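Local atomic coordinates of CD38 molecule (Bos taurus, PDB entry 3KOU), a protein that belongs to the ADP-ribosyl cyclase family, with a four-stranded parallel beta-sheet flanked by helices and a ligand pocket at its edge. Residues A[83-88]-A[103-108]; A[153-158]-A[188-193]; A[164-169]-A[196-201]. All coordinates share one frame; numbering follows the deposited sequence. Where two conformers were deposited one is given.

How the contacts relate
From the N terminus, contact 1 comes first and closes a short excursion from strand 85-88 through helix 91-101 to the loop 103-108. Contacts 2 and 3 follow in series after it and cross each other: 153-158 and 164-169 come in order, then 188-193 and 196-201, so helix 145-160 meets the loop whose continuation becomes the strand paired with 164-169. Strand 164-170 exchanges backbone bonds with Phe-86 on one side and pairs with strand 196-203 on the other, which joins contacts 1 and 3 in one sheet. Contacts 1 and 2 meet at Phe-86, Leu-106, Ser-154 and Phe-157, around the ligand 2NF.

Contact 1: A[83-88]-A[103-108]; sequences QQVFWS and LMTLED. With 2NF ([[(2R,3S,4R,5R)-5-(6-aminopurin-9-yl)-3,4-dihydroxyoxolan-2-yl]methoxy-hydroxyphosphoryl] [(2R,3S,4R,5R)-5-(3-carbamoylpyridin-1-ium-1yl)- 3-fluoro-,4- hydroxyoxolan-2-yl]methyl phosphate), chain E.
Trp-87 turns the NE1 edge of its indole toward the carboxylate of Glu-107, which sits at that edge with its plane turned 52° from the ring. NE1 gives its proton to Glu-107 OE1 at 2.9 Å; the oxygen lies close to the ring plane, and the donor arrives on its syn side, though tilted out of the carboxylate plane. The Glu-107 chain bends at chi2 (75°) to bring the acid back to the indole. OE1 has a second partner in His-95 NE2, and the ring of His-95 also meets Trp-87 edge-to-face, so that His-95 helps to restrain both the carboxylate oxygen and the indole.

Further back the segments make a single beta bridge, with Met-104 N bonded to Gln-83 O at 3.0 Å and Val-85 N to Met-104 O at 3.0 Å. Beside it, Val-85 CG2 packs on Leu-103 CB at 3.6 Å, the two side chains crossing near a right angle, and CG1 of Val-85 lies 4.1 Å from Thr-105 CG2. Where the chains diverge, one water takes over: it donates to Val-85 O and accepts from Leu-106 N. Thr-105 N binds Asp-108 OD2 at 3.0 Å, which steadies the turn leading into the 3-10 segment.

The pocket side carries 2NF. Trp-87 N donates almost straight to its O3D at 2.8 Å, and Ser-88 OG donates to O1N, while the C3D side of the ligand's sugar approaches one indole face. Leu-106 sets CB against the fluorine. Phe-86, Trp-87, Ser-88 and Leu-106 thus form one wall of the 2NF pocket, built at the edge strand of the parallel sheet of an ADP-ribosyl cyclase fold.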
loop_
_atom_site.group_PDB
_atom_site.type_symbol
_atom_site.label_atom_id
_atom_site.label_comp_id
_atom_site.label_asym_id
_atom_site.label_seq_id
_atom_site.Cartn_x
_atom_site.Cartn_y
_atom_site.Cartn_z
ATOM N N GLN A 83 12.331 -9.043 -2.956
ATOM C CA GLN A 83 12.382 -7.624 -3.333
ATOM C C GLN A 83 11.284 -6.758 -2.696
ATOM O O GLN A 83 11.198 -5.564 -2.951
ATOM C CB GLN A 83 12.391 -7.460 -4.859
ATOM C CG GLN A 83 13.691 -7.987 -5.494
ATOM C CD GLN A 83 13.622 -8.119 -7.006
ATOM O OE1 GLN A 83 12.994 -7.309 -7.689
ATOM N NE2 GLN A 83 14.288 -9.141 -7.537
ATOM N N GLN A 84 10.461 -7.349 -1.844
ATOM C CA GLN A 84 9.285 -6.614 -1.360
ATOM C C GLN A 84 9.536 -5.784 -0.087
ATOM O O GLN A 84 10.213 -6.223 0.844
ATOM C CB GLN A 84 8.140 -7.600 -1.141
ATOM C CG GLN A 84 6.759 -6.978 -0.940
ATOM C CD GLN A 84 5.652 -8.024 -1.111
ATOM O OE1 GLN A 84 5.851 -9.051 -1.768
ATOM N NE2 GLN A 84 4.495 -7.757 -0.547
ATOM N N VAL A 85 8.961 -4.591 -0.051
ATOM C CA VAL A 85 9.127 -3.659 1.061
ATOM C C VAL A 85 7.774 -3.165 1.553
ATOM O O VAL A 85 6.971 -2.666 0.766
ATOM C CB VAL A 85 9.977 -2.443 0.644
ATOM C CG1 VAL A 85 10.033 -1.405 1.780
ATOM C CG2 VAL A 85 11.370 -2.916 0.227
ATOM N N PHE A 86 7.526 -3.328 2.851
ATOM C CA PHE A 86 6.379 -2.745 3.531
ATOM C C PHE A 86 6.832 -1.467 4.248
ATOM O O PHE A 86 8.026 -1.274 4.491
ATOM C CB PHE A 86 5.799 -3.741 4.571
ATOM C CG PHE A 86 5.243 -4.998 3.958
ATOM C CD1 PHE A 86 3.925 -5.055 3.520
ATOM C CD2 PHE A 86 6.044 -6.114 3.797
ATOM C CE1 PHE A 86 3.422 -6.211 2.945
ATOM C CE2 PHE A 86 5.540 -7.278 3.225
ATOM C CZ PHE A 86 4.238 -7.328 2.809
ATOM N N TRP A 87 5.878 -0.602 4.588
ATOM C CA TRP A 87 6.157 0.628 5.334
ATOM C C TRP A 87 4.935 1.041 6.154
ATOM O O TRP A 87 3.811 0.659 5.838
ATOM C CB TRP A 87 6.568 1.771 4.398
ATOM C CG TRP A 87 5.526 2.126 3.381
ATOM C CD1 TRP A 87 5.407 1.619 2.115
ATOM C CD2 TRP A 87 4.467 3.069 3.534
ATOM N NE1 TRP A 87 4.329 2.191 1.472
ATOM C CE2 TRP A 87 3.737 3.081 2.325
ATOM C CE3 TRP A 87 4.061 3.910 4.579
ATOM C CZ2 TRP A 87 2.633 3.894 2.134
ATOM C CZ3 TRP A 87 2.964 4.714 4.380
ATOM C CH2 TRP A 87 2.265 4.706 3.166
ATOM N N SER A 88 5.159 1.798 7.226
ATOM C CA SER A 88 4.060 2.347 8.029
ATOM C C SER A 88 4.585 3.604 8.733
ATOM O O SER A 88 5.555 3.519 9.484
ATOM C CB SER A 88 3.590 1.291 9.055
ATOM O OG SER A 88 2.293 1.595 9.573
ATOM N N LEU A 103 14.166 -1.982 -4.996
ATOM C CA LEU A 103 13.141 -2.814 -4.365
ATOM C C LEU A 103 11.756 -2.265 -4.708
ATOM O O LEU A 103 11.632 -1.213 -5.353
ATOM C CB LEU A 103 13.334 -2.813 -2.837
ATOM C CG LEU A 103 14.720 -3.291 -2.368
ATOM C CD1 LEU A 103 14.917 -3.095 -0.867
ATOM C CD2 LEU A 103 14.983 -4.731 -2.754
ATOM N N MET A 104 10.712 -2.956 -4.263
ATOM C CA MET A 104 9.341 -2.511 -4.536
ATOM C C MET A 104 8.410 -2.444 -3.325
ATOM O O MET A 104 8.183 -3.453 -2.661
ATOM C CB MET A 104 8.690 -3.423 -5.582
ATOM C CG MET A 104 9.539 -3.576 -6.849
ATOM S SD MET A 104 8.782 -4.685 -8.055
ATOM C CE MET A 104 7.362 -3.692 -8.424
ATOM N N THR A 105 7.850 -1.258 -3.099
ATOM C CA THR A 105 6.710 -1.043 -2.198
ATOM C C THR A 105 5.419 -1.293 -2.964
ATOM O O THR A 105 5.442 -1.508 -4.179
ATOM C CB THR A 105 6.682 0.408 -1.709
ATOM O OG1 THR A 105 6.484 1.293 -2.839
ATOM C CG2 THR A 105 7.999 0.744 -1.019
ATOM N N LEU A 106 4.297 -1.259 -2.258
ATOM C CA LEU A 106 2.991 -1.417 -2.888
ATOM C C LEU A 106 2.843 -0.379 -4.000
ATOM O O LEU A 106 2.301 -0.672 -5.062
ATOM C CB LEU A 106 1.879 -1.269 -1.833
ATOM C CG LEU A 106 0.455 -1.521 -2.330
ATOM C CD1 LEU A 106 0.271 -2.948 -2.927
ATOM C CD2 LEU A 106 -0.558 -1.241 -1.220
ATOM N N GLU A 107 3.378 0.814 -3.757
ATOM C CA GLU A 107 3.252 1.925 -4.692
ATOM C C GLU A 107 4.091 1.712 -5.959
ATOM O O GLU A 107 3.967 2.476 -6.934
ATOM C CB GLU A 107 3.578 3.273 -3.990
ATOM C CG GLU A 107 2.529 3.740 -2.983
ATOM C CD GLU A 107 2.559 2.947 -1.642
ATOM O OE1 GLU A 107 3.596 2.341 -1.322
ATOM O OE2 GLU A 107 1.534 2.933 -0.937
ATOM N N ASP A 108 4.927 0.674 -5.949
ATOM C CA ASP A 108 5.722 0.271 -7.102
ATOM C C ASP A 108 5.128 -0.902 -7.895
ATOM O O ASP A 108 5.720 -1.347 -8.873
ATOM C CB ASP A 108 7.160 -0.071 -6.683
ATOM C CG ASP A 108 7.877 1.108 -6.051
ATOM O OD1 ASP A 108 7.790 2.214 -6.614
ATOM O OD2 ASP A 108 8.537 0.937 -5.000
HETATM C C1D 2NF E . 0.129 -1.493 2.691
HETATM C C2D 2NF E . 1.572 -1.326 2.251
HETATM F F2D 2NF E . 2.136 -2.286 1.571
HETATM C C3D 2NF E . 2.266 -0.676 3.424
HETATM O O3D 2NF E . 3.344 -1.413 3.819
HETATM O O4D 2NF E . -0.026 -0.633 3.792
HETATM C C4D 2NF E . 1.146 -0.318 4.409
HETATM C C5D 2NF E . 1.138 1.076 4.962
HETATM O O5D 2NF E . -0.081 1.704 5.325
HETATM P PN 2NF E . -0.214 2.064 6.823
HETATM O O1N 2NF E . 0.472 0.985 7.469
HETATM O O2N 2NF E . -1.558 2.266 7.117
HETATM O O3 2NF E . 0.689 3.317 6.973
HETATM P PA 2NF E . 0.279 4.778 7.364
HETATM O O1A 2NF E . -0.392 4.740 8.560
HETATM O O2A 2NF E . -0.618 5.156 6.303
HETATM O O5B 2NF E . 1.472 5.573 7.401
HETATM O O HOH W 1 4.644 -1.203 0.591
#

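Contact 2: A[153-158]-A[188-193]; sequences LSERFA and APNLRP. With 2NF ([[(2R,3S,4R,5R)-5-(6-aminopurin-9-yl)-3,4-dihydroxyoxolan-2-yl]methoxy-hydroxyphosphoryl] [(2R,3S,4R,5R)-5-(3-carbamoylpyridin-1-ium-1yl)- 3-fluoro-,4- hydroxyoxolan-2-yl]methyl phosphate), chain E.
With CG anti to its backbone N (chi1 171°) and the chain extended beyond it, Glu-155 runs out from the helix until its carboxylate passes the amide of Asn-190, which stands with its CG beside the backbone N (chi1 -68°). The side chains cross at a slant, their flat ends 29° apart in plane, with Glu-155 OE2 4.0 Å from Asn-190 CG. The carboxylate has a firmer partner in a salt bridge from OE1 to Lys-65, which would offset the nearby charge of Glu-159.

One turn on, Ala-158 brings the backbones together. Its carbonyl oxygen accepts a weak hydrogen bond from Arg-192 N at 3.4 Å, and Leu-191 CD1 reaches the same oxygen at 3.6 Å. The CB atoms of Ala-158 and Asn-190 lie 4.4 Å apart. This packs helix 145-160, near its C-terminal end, against the irregular loop that follows helix 182-187 and leads into strand 196-203. Arg-192 reinforces the join: NE binds Ala-161 O and NH2 binds Ser-160 O, so one guanidinium gathers carbonyls at and just beyond the helix end.

The same helical turn also faces the 2NF pocket. Phe-157 CE2 approaches the fluorine F2D at 3.2 Å, obliquely to the ring, and Ser-154 OG is 3.1 Å from the ribose carbon C1D. Ser-154 OG is itself bonded to Trp-150 O, while the Phe-157 ring meets Phe-86 edge-to-face.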
loop_
_atom_site.group_PDB
_atom_site.type_symbol
_atom_site.label_atom_id
_atom_site.label_comp_id
_atom_site.label_asym_id
_atom_site.label_seq_id
_atom_site.Cartn_x
_atom_site.Cartn_y
_atom_site.Cartn_z
ATOM N N LEU A 153 -5.920 -4.280 -2.033
ATOM C CA LEU A 153 -4.615 -4.327 -2.717
ATOM C C LEU A 153 -3.521 -4.719 -1.720
ATOM O O LEU A 153 -2.674 -5.593 -2.015
ATOM C CB LEU A 153 -4.249 -2.998 -3.414
ATOM C CG LEU A 153 -3.176 -3.161 -4.514
ATOM C CD1 LEU A 153 -3.778 -3.870 -5.756
ATOM C CD2 LEU A 153 -2.538 -1.811 -4.903
ATOM N N SER A 154 -3.577 -4.106 -0.537
ATOM C CA SER A 154 -2.626 -4.381 0.539
ATOM C C SER A 154 -2.670 -5.822 0.991
ATOM O O SER A 154 -1.628 -6.427 1.263
ATOM C CB SER A 154 -2.887 -3.457 1.737
ATOM O OG SER A 154 -2.585 -2.092 1.410
ATOM N N GLU A 155 -3.869 -6.384 1.081
ATOM C CA GLU A 155 -4.001 -7.780 1.478
ATOM C C GLU A 155 -3.386 -8.738 0.456
ATOM O O GLU A 155 -2.654 -9.651 0.828
ATOM C CB GLU A 155 -5.463 -8.164 1.782
ATOM C CG GLU A 155 -5.621 -9.664 1.986
ATOM C CD GLU A 155 -7.032 -10.081 2.367
ATOM O OE1 GLU A 155 -7.966 -9.269 2.226
ATOM O OE2 GLU A 155 -7.208 -11.236 2.806
ATOM N N ARG A 156 -3.674 -8.536 -0.829
ATOM C CA ARG A 156 -3.117 -9.402 -1.860
ATOM C C ARG A 156 -1.594 -9.300 -1.935
ATOM O O ARG A 156 -0.923 -10.313 -2.077
ATOM C CB ARG A 156 -3.756 -9.140 -3.233
ATOM C CG ARG A 156 -5.275 -9.265 -3.241
ATOM C CD ARG A 156 -5.713 -10.726 -3.357
ATOM N NE ARG A 156 -5.136 -11.361 -4.542
ATOM C CZ ARG A 156 -5.765 -11.491 -5.708
ATOM N NH1 ARG A 156 -7.001 -11.034 -5.855
ATOM N NH2 ARG A 156 -5.158 -12.077 -6.735
ATOM N N PHE A 157 -1.066 -8.076 -1.840
ATOM C CA PHE A 157 0.381 -7.802 -1.776
ATOM C C PHE A 157 1.044 -8.620 -0.643
ATOM O O PHE A 157 2.074 -9.311 -0.848
ATOM C CB PHE A 157 0.517 -6.286 -1.538
ATOM C CG PHE A 157 1.926 -5.736 -1.470
ATOM C CD1 PHE A 157 2.760 -5.730 -2.575
ATOM C CD2 PHE A 157 2.361 -5.103 -0.311
ATOM C CE1 PHE A 157 4.039 -5.150 -2.506
ATOM C CE2 PHE A 157 3.629 -4.509 -0.234
ATOM C CZ PHE A 157 4.466 -4.525 -1.333
ATOM N N ALA A 158 0.426 -8.587 0.534
ATOM C CA ALA A 158 0.933 -9.350 1.679
ATOM C C ALA A 158 0.849 -10.869 1.454
ATOM O O ALA A 158 1.776 -11.621 1.788
ATOM C CB ALA A 158 0.175 -8.934 2.982
ATOM N N ALA A 188 0.583 -7.558 7.960
ATOM C CA ALA A 188 1.267 -8.509 8.834
ATOM C C ALA A 188 0.434 -9.789 9.078
ATOM O O ALA A 188 0.957 -10.896 8.990
ATOM C CB ALA A 188 1.682 -7.820 10.159
ATOM N N PRO A 189 -0.867 -9.641 9.366
ATOM C CA PRO A 189 -1.700 -10.821 9.644
ATOM C C PRO A 189 -1.982 -11.710 8.434
ATOM O O PRO A 189 -2.381 -12.860 8.624
ATOM C CB PRO A 189 -3.006 -10.224 10.218
ATOM C CG PRO A 189 -2.612 -8.871 10.752
ATOM C CD PRO A 189 -1.531 -8.390 9.765
ATOM N N ASN A 190 -1.769 -11.206 7.219
ATOM C CA ASN A 190 -1.983 -11.991 6.012
ATOM C C ASN A 190 -0.682 -12.367 5.288
ATOM O O ASN A 190 -0.699 -12.863 4.162
ATOM C CB ASN A 190 -2.943 -11.247 5.072
ATOM C CG ASN A 190 -4.354 -11.177 5.633
ATOM O OD1 ASN A 190 -4.861 -10.098 5.990
ATOM N ND2 ASN A 190 -4.994 -12.335 5.736
ATOM N N LEU A 191 0.448 -12.145 5.946
ATOM C CA LEU A 191 1.731 -12.478 5.346
ATOM C C LEU A 191 1.809 -13.974 5.057
ATOM O O LEU A 191 1.498 -14.801 5.919
ATOM C CB LEU A 191 2.863 -12.056 6.281
ATOM C CG LEU A 191 4.200 -11.598 5.721
ATOM C CD1 LEU A 191 4.041 -10.712 4.476
ATOM C CD2 LEU A 191 4.920 -10.863 6.832
ATOM N N ARG A 192 2.210 -14.327 3.836
ATOM C CA ARG A 192 2.397 -15.729 3.491
ATOM C C ARG A 192 3.260 -16.414 4.542
ATOM O O ARG A 192 4.306 -15.889 4.921
ATOM C CB ARG A 192 3.111 -15.873 2.139
ATOM C CG ARG A 192 3.257 -17.342 1.728
ATOM C CD ARG A 192 4.276 -17.559 0.632
ATOM N NE ARG A 192 4.031 -16.712 -0.539
ATOM C CZ ARG A 192 3.346 -17.092 -1.611
ATOM N NH1 ARG A 192 2.823 -18.318 -1.679
ATOM N NH2 ARG A 192 3.188 -16.243 -2.620
ATOM N N PRO A 193 2.855 -17.607 4.994
ATOM C CA PRO A 193 3.690 -18.262 6.008
ATOM C C PRO A 193 5.091 -18.663 5.534
ATOM O O PRO A 193 5.312 -18.987 4.363
ATOM C CB PRO A 193 2.882 -19.504 6.387
ATOM C CG PRO A 193 1.482 -19.156 6.078
ATOM C CD PRO A 193 1.553 -18.273 4.838
HETATM C C1D 2NF E . 0.129 -1.493 2.691
HETATM C C2D 2NF E . 1.572 -1.326 2.251
HETATM F F2D 2NF E . 2.136 -2.286 1.571
HETATM C C3D 2NF E . 2.266 -0.676 3.424
HETATM O O3D 2NF E . 3.344 -1.413 3.819
HETATM O O4D 2NF E . -0.026 -0.633 3.792
HETATM C C4D 2NF E . 1.146 -0.318 4.409
HETATM C C5D 2NF E . 1.138 1.076 4.962
HETATM O O5D 2NF E . -0.081 1.704 5.325
HETATM P PN 2NF E . -0.214 2.064 6.823
HETATM O O1N 2NF E . 0.472 0.985 7.469
HETATM O O2N 2NF E . -1.558 2.266 7.117
HETATM O O3 2NF E . 0.689 3.317 6.973
HETATM P PA 2NF E . 0.279 4.778 7.364
HETATM O O1A 2NF E . -0.392 4.740 8.560
HETATM O O2A 2NF E . -0.618 5.156 6.303
HETATM O O5B 2NF E . 1.472 5.573 7.401
#

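Contact 3: A[164-169]-A[196-201]; sequences TVRVVL and ELEAWL
Val-165, Val-167 and Leu-169 pair their backbones with 196-201 in unbroken parallel register, Thr-164 facing Glu-196 and Leu-169 facing Leu-201, the strands running 22° apart. Five hydrogen bonds link them. Val-165 N donates to Glu-196 O at 2.7 Å, Val-167 N to Glu-198 O and Leu-169 N to Trp-200 O, and the return bonds run from Glu-198 N and Trp-200 N to Val-165 O and Val-167 O. CA-H...O contacts accompany them, such as Arg-166 CA to Glu-198 O at 3.2 Å.

Apolar packing fills the face bearing Val-165, Val-167, Leu-169, Leu-197, Ala-199 and Leu-201. Val-167 places CG1 between its backbone N and carbonyl carbon (chi1 67°), which presses it onto Ala-199 CB at 3.5 Å, a tight contact. Leu-197 CD1 reaches forward and across to within 4.0 Å of Val-167 CG1, and the CD1 tips of Leu-169 and Leu-201 meet at 4.1 Å.

The other face, which also bears Val-168, carries the charged side chains and the indole of Trp-200. Thr-164 CG2 touches Glu-198 OE2 at 3.6 Å, an oxygen salt-bridged to Arg-233, which also binds Glu-196. Arg-166 directs NH1 to Tyr-97 OH, while its CG lies at the edge of the Trp-200 ring.

The two strands are the inner pair of the four-stranded sheet, joined by a beta-alpha-beta crossover through helix 182-187. Strand 85-88 flanks 164-170 and strand 231-239 flanks 196-203; helix 216-227 covers Leu-169, Leu-197 and Leu-201, and Trp-200 packs against Met-235, Leu-238 and Phe-243.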
loop_
_atom_site.group_PDB
_atom_site.type_symbol
_atom_site.label_atom_id
_atom_site.label_comp_id
_atom_site.label_asym_id
_atom_site.label_seq_id
_atom_site.Cartn_x
_atom_site.Cartn_y
_atom_site.Cartn_z
ATOM N N THR A 164 12.546 -13.322 1.653
ATOM C CA THR A 164 12.787 -12.258 2.619
ATOM C C THR A 164 12.027 -10.998 2.243
ATOM O O THR A 164 12.099 -10.548 1.103
ATOM C CB THR A 164 14.260 -11.877 2.691
ATOM O OG1 THR A 164 15.038 -13.028 3.018
ATOM C CG2 THR A 164 14.473 -10.822 3.766
ATOM N N VAL A 165 11.264 -10.450 3.189
ATOM C CA VAL A 165 10.600 -9.161 2.998
ATOM C C VAL A 165 11.137 -8.177 4.030
ATOM O O VAL A 165 11.622 -8.588 5.088
ATOM C CB VAL A 165 9.060 -9.262 3.144
ATOM C CG1 VAL A 165 8.476 -10.161 2.057
ATOM C CG2 VAL A 165 8.675 -9.784 4.530
ATOM N N ARG A 166 11.068 -6.886 3.719
ATOM C CA ARG A 166 11.541 -5.845 4.643
ATOM C C ARG A 166 10.411 -4.899 5.027
ATOM O O ARG A 166 9.475 -4.693 4.232
ATOM C CB ARG A 166 12.713 -5.038 4.049
ATOM C CG ARG A 166 13.961 -5.844 3.731
ATOM C CD ARG A 166 14.104 -6.045 2.238
ATOM N NE ARG A 166 15.133 -7.027 1.902
ATOM C CZ ARG A 166 16.406 -6.725 1.678
ATOM N NH1 ARG A 166 16.815 -5.466 1.752
ATOM N NH2 ARG A 166 17.277 -7.681 1.379
ATOM N N VAL A 167 10.465 -4.354 6.249
ATOM C CA VAL A 167 9.554 -3.278 6.654
ATOM C C VAL A 167 10.297 -2.078 7.264
ATOM O O VAL A 167 11.210 -2.249 8.086
ATOM C CB VAL A 167 8.416 -3.759 7.588
ATOM C CG1 VAL A 167 8.969 -4.190 8.929
ATOM C CG2 VAL A 167 7.394 -2.648 7.772
ATOM N N VAL A 168 9.946 -0.872 6.812
ATOM C CA VAL A 168 10.541 0.363 7.345
ATOM C C VAL A 168 9.557 1.002 8.323
ATOM O O VAL A 168 8.452 1.388 7.938
ATOM C CB VAL A 168 10.887 1.358 6.218
ATOM C CG1 VAL A 168 11.631 2.582 6.788
ATOM C CG2 VAL A 168 11.728 0.651 5.134
ATOM N N LEU A 169 9.954 1.085 9.589
ATOM C CA LEU A 169 9.101 1.671 10.611
ATOM C C LEU A 169 9.732 2.908 11.204
ATOM O O LEU A 169 10.932 3.149 11.057
ATOM C CB LEU A 169 8.804 0.658 11.721
ATOM C CG LEU A 169 8.137 -0.619 11.173
ATOM C CD1 LEU A 169 8.066 -1.723 12.244
ATOM C CD2 LEU A 169 6.738 -0.313 10.621
ATOM N N GLU A 196 10.456 -14.545 5.592
ATOM C CA GLU A 196 11.207 -13.969 6.702
ATOM C C GLU A 196 11.059 -12.467 6.612
ATOM O O GLU A 196 11.165 -11.895 5.525
ATOM C CB GLU A 196 12.681 -14.371 6.639
ATOM C CG GLU A 196 12.912 -15.877 6.496
ATOM C CD GLU A 196 14.385 -16.269 6.595
ATOM O OE1 GLU A 196 15.216 -15.395 6.908
ATOM O OE2 GLU A 196 14.707 -17.449 6.349
ATOM N N LEU A 197 10.790 -11.827 7.742
ATOM C CA LEU A 197 10.597 -10.382 7.751
ATOM C C LEU A 197 11.710 -9.669 8.498
ATOM O O LEU A 197 12.064 -10.033 9.633
ATOM C CB LEU A 197 9.246 -10.034 8.361
ATOM C CG LEU A 197 8.990 -8.529 8.547
ATOM C CD1 LEU A 197 8.829 -7.849 7.203
ATOM C CD2 LEU A 197 7.759 -8.286 9.397
ATOM N N GLU A 198 12.276 -8.653 7.858
ATOM C CA GLU A 198 13.279 -7.826 8.506
ATOM C C GLU A 198 12.691 -6.450 8.734
ATOM O O GLU A 198 12.230 -5.826 7.791
ATOM C CB GLU A 198 14.516 -7.701 7.617
ATOM C CG GLU A 198 15.260 -9.001 7.429
ATOM C CD GLU A 198 16.472 -8.814 6.542
ATOM O OE1 GLU A 198 16.846 -7.647 6.303
ATOM O OE2 GLU A 198 17.040 -9.827 6.088
ATOM N N ALA A 199 12.703 -5.984 9.979
ATOM C CA ALA A 199 12.198 -4.647 10.308
ATOM C C ALA A 199 13.347 -3.702 10.616
ATOM O O ALA A 199 14.312 -4.099 11.261
ATOM C CB ALA A 199 11.233 -4.715 11.501
ATOM N N TRP A 200 13.231 -2.460 10.141
ATOM C CA TRP A 200 14.193 -1.396 10.408
ATOM C C TRP A 200 13.449 -0.248 11.092
ATOM O O TRP A 200 12.486 0.313 10.536
ATOM C CB TRP A 200 14.838 -0.920 9.089
ATOM C CG TRP A 200 15.604 -1.995 8.386
ATOM C CD1 TRP A 200 15.113 -2.891 7.473
ATOM C CD2 TRP A 200 16.993 -2.297 8.539
ATOM N NE1 TRP A 200 16.111 -3.740 7.061
ATOM C CE2 TRP A 200 17.275 -3.398 7.702
ATOM C CE3 TRP A 200 18.021 -1.766 9.322
ATOM C CZ2 TRP A 200 18.542 -3.959 7.611
ATOM C CZ3 TRP A 200 19.280 -2.329 9.232
ATOM C CH2 TRP A 200 19.530 -3.413 8.381
ATOM N N LEU A 201 13.832 0.073 12.326
ATOM C CA LEU A 201 13.191 1.184 13.031
ATOM C C LEU A 201 14.113 2.400 12.984
ATOM O O LEU A 201 15.188 2.406 13.595
ATOM C CB LEU A 201 12.883 0.820 14.482
ATOM C CG LEU A 201 11.589 0.037 14.767
ATOM C CD1 LEU A 201 11.660 -1.333 14.141
ATOM C CD2 LEU A 201 11.375 -0.077 16.264
#